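Local coordinates for protein PfhB2 (Pasteurella multocida, PDB 6U8T) that probably acts as a cysteine protease, its YopT-like toxin domain being expected to cleave peptide bonds in host-cell proteins, at residues V172-P177 with E196-K201. The protein carries 1 engineered substitution. Sequence-based numbering, arbitrary orientation.
Sequences VVFFDP and EAFWEK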
loop_
_atom_site.group_PDB
_atom_site.type_symbol
_atom_site.label_atom_id
_atom_site.label_comp_id
_atom_site.label_asym_id
_atom_site.label_seq_id
_atom_site.Cartn_x
_atom_site.Cartn_y
_atom_site.Cartn_z
ATOM N N VAL C 172 -7.047 -28.744 9.266
ATOM C CA VAL C 172 -6.734 -27.282 9.232
ATOM C C VAL C 172 -8.034 -26.505 9.046
ATOM O O VAL C 172 -8.729 -26.742 8.051
ATOM C CB VAL C 172 -5.715 -26.926 8.135
ATOM C CG1 VAL C 172 -5.284 -25.474 8.254
ATOM C CG2 VAL C 172 -4.505 -27.842 8.165
ATOM N N VAL C 173 -8.367 -25.645 10.001
ATOM C CA VAL C 173 -9.478 -24.672 9.834
ATOM C C VAL C 173 -8.842 -23.300 9.629
ATOM O O VAL C 173 -8.069 -22.889 10.483
ATOM C CB VAL C 173 -10.448 -24.699 11.026
ATOM C CG1 VAL C 173 -11.629 -23.784 10.784
ATOM C CG2 VAL C 173 -10.937 -26.109 11.305
ATOM N N PHE C 174 -9.127 -22.640 8.502
ATOM C CA PHE C 174 -8.572 -21.315 8.139
ATOM C C PHE C 174 -9.714 -20.300 8.115
ATOM O O PHE C 174 -10.755 -20.604 7.529
ATOM C CB PHE C 174 -7.861 -21.405 6.793
ATOM C CG PHE C 174 -7.241 -20.107 6.346
ATOM C CD1 PHE C 174 -6.170 -19.570 7.033
ATOM C CD2 PHE C 174 -7.726 -19.426 5.250
ATOM C CE1 PHE C 174 -5.593 -18.374 6.627
ATOM C CE2 PHE C 174 -7.179 -18.213 4.867
ATOM C CZ PHE C 174 -6.101 -17.705 5.534
ATOM N N PHE C 175 -9.557 -19.152 8.767
ATOM C CA PHE C 175 -10.625 -18.130 8.862
ATOM C C PHE C 175 -10.065 -16.789 8.410
ATOM O O PHE C 175 -9.050 -16.324 8.968
ATOM C CB PHE C 175 -11.218 -18.063 10.274
ATOM C CG PHE C 175 -12.207 -16.939 10.442
ATOM C CD1 PHE C 175 -13.488 -17.024 9.916
ATOM C CD2 PHE C 175 -11.838 -15.767 11.090
ATOM C CE1 PHE C 175 -14.379 -15.971 10.044
ATOM C CE2 PHE C 175 -12.742 -14.720 11.221
ATOM C CZ PHE C 175 -14.009 -14.827 10.709
ATOM N N ASP C 176 -10.718 -16.207 7.409
ATOM C CA ASP C 176 -10.410 -14.860 6.866
ATOM C C ASP C 176 -11.669 -14.004 6.959
ATOM O O ASP C 176 -12.620 -14.207 6.213
ATOM C CB ASP C 176 -9.894 -14.975 5.438
ATOM C CG ASP C 176 -9.392 -13.662 4.880
ATOM O OD1 ASP C 176 -9.735 -12.610 5.467
ATOM O OD2 ASP C 176 -8.622 -13.707 3.917
ATOM N N PRO C 177 -11.715 -13.030 7.886
ATOM C CA PRO C 177 -12.898 -12.202 8.086
ATOM C C PRO C 177 -13.352 -11.455 6.820
ATOM O O PRO C 177 -14.430 -10.900 6.857
ATOM C CB PRO C 177 -12.506 -11.166 9.144
ATOM C CG PRO C 177 -11.143 -11.542 9.642
ATOM C CD PRO C 177 -10.630 -12.689 8.800
ATOM N N GLU C 196 -1.437 -22.055 -4.255
ATOM C CA GLU C 196 -1.747 -22.162 -5.707
ATOM C C GLU C 196 -3.038 -21.415 -6.049
ATOM O O GLU C 196 -3.150 -21.036 -7.211
ATOM C CB GLU C 196 -1.864 -23.615 -6.151
ATOM C CG GLU C 196 -0.558 -24.395 -6.107
ATOM C CD GLU C 196 -0.745 -25.901 -6.312
ATOM O OE1 GLU C 196 -1.832 -26.311 -6.770
ATOM O OE2 GLU C 196 0.174 -26.686 -5.968
ATOM N N ALA C 197 -3.944 -21.191 -5.090
ATOM C CA ALA C 197 -5.292 -20.640 -5.351
ATOM C C ALA C 197 -5.512 -19.360 -4.539
ATOM O O ALA C 197 -5.651 -18.295 -5.153
ATOM C CB ALA C 197 -6.335 -21.677 -5.055
ATOM N N PHE C 198 -5.498 -19.442 -3.209
ATOM C CA PHE C 198 -5.910 -18.335 -2.313
ATOM C C PHE C 198 -4.975 -17.134 -2.472
ATOM O O PHE C 198 -5.476 -16.001 -2.573
ATOM C CB PHE C 198 -5.940 -18.763 -0.848
ATOM C CG PHE C 198 -6.522 -17.725 0.075
ATOM C CD1 PHE C 198 -7.858 -17.369 -0.019
ATOM C CD2 PHE C 198 -5.729 -17.086 1.015
ATOM C CE1 PHE C 198 -8.395 -16.398 0.812
ATOM C CE2 PHE C 198 -6.263 -16.113 1.838
ATOM C CZ PHE C 198 -7.597 -15.783 1.745
ATOM N N TRP C 199 -3.660 -17.352 -2.470
ATOM C CA TRP C 199 -2.682 -16.252 -2.313
ATOM C C TRP C 199 -2.876 -15.219 -3.419
ATOM O O TRP C 199 -2.999 -14.048 -3.074
ATOM C CB TRP C 199 -1.268 -16.816 -2.269
ATOM C CG TRP C 199 -0.264 -15.805 -1.864
ATOM C CD1 TRP C 199 0.839 -15.454 -2.569
ATOM C CD2 TRP C 199 -0.266 -15.001 -0.678
ATOM N NE1 TRP C 199 1.539 -14.474 -1.910
ATOM C CE2 TRP C 199 0.890 -14.183 -0.735
ATOM C CE3 TRP C 199 -1.094 -14.907 0.442
ATOM C CZ2 TRP C 199 1.198 -13.256 0.263
ATOM C CZ3 TRP C 199 -0.774 -13.999 1.434
ATOM C CH2 TRP C 199 0.350 -13.184 1.344
ATOM N N GLU C 200 -2.970 -15.646 -4.682
ATOM C CA GLU C 200 -3.231 -14.757 -5.845
ATOM C C GLU C 200 -4.676 -14.250 -5.826
ATOM O O GLU C 200 -4.863 -13.043 -5.882
ATOM C CB GLU C 200 -2.923 -15.458 -7.166
ATOM C CG GLU C 200 -1.475 -15.276 -7.588
ATOM C CD GLU C 200 -1.223 -15.411 -9.082
ATOM O OE1 GLU C 200 -1.740 -16.388 -9.678
ATOM O OE2 GLU C 200 -0.521 -14.530 -9.648
ATOM N N LYS C 201 -5.658 -15.130 -5.743
ATOM C CA LYS C 201 -7.106 -14.800 -5.915
ATOM C C LYS C 201 -7.603 -13.877 -4.797
ATOM O O LYS C 201 -8.636 -13.214 -5.022
ATOM C CB LYS C 201 -7.974 -16.052 -5.954
ATOM C CG LYS C 201 -7.831 -16.901 -7.206
ATOM C CD LYS C 201 -8.919 -17.969 -7.286
ATOM C CE LYS C 201 -8.972 -18.698 -8.613
ATOM N NZ LYS C 201 -7.840 -19.641 -8.750
#
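Phe-198 reaches from the helix toward the strand and meets both Phe-174 and Asp-176 with the outer end of its ring. Its CB is directed at the strand, and with CG anti to the backbone N (chi1 -173°) the ring extends into the gap between helix and strand, where CA of Phe-198 and CA of Asp-176 are 10.8 Å apart. Farther out, CE2 comes 3.8 Å from CE2 of Phe-174, whose rim is turned to one face of the Phe-198 ring. The result is an offset edge-to-face pair, its planes 79° apart. Phenylalanine suits both places, being long enough to help fill a wide gap and wholly apolar in a buried layer. Here helix 187-201 packs on one face of the antiparallel sheet that contains strand 171-176, and Met-182 of the adjacent strand touches both rings. On that same strand face, two residues from Phe-174, Asp-176 gives OD1 to His-161 NE2, an aspartate-histidine pair consistent with the Cys-His-Asp triad of YopT-like proteases. OD1 also takes the backbone N of Asn-178, and OD2 is hydrogen-bonded to Tyr-204 OH, so both oxygens are held and the carboxylate is fixed in rotation. Beside it, Pro-177 packs against Cys-42 of the second subunit. At the tip of Phe-198, CZ lies 3.2 Å from OD2 of Asp-176, with the oxygen near the ring plane and the carboxylate turned 74° from the ring. The C-H at CZ, slightly positive as ring-edge hydrogens are, is directed near this oxygen, which is probably favourable.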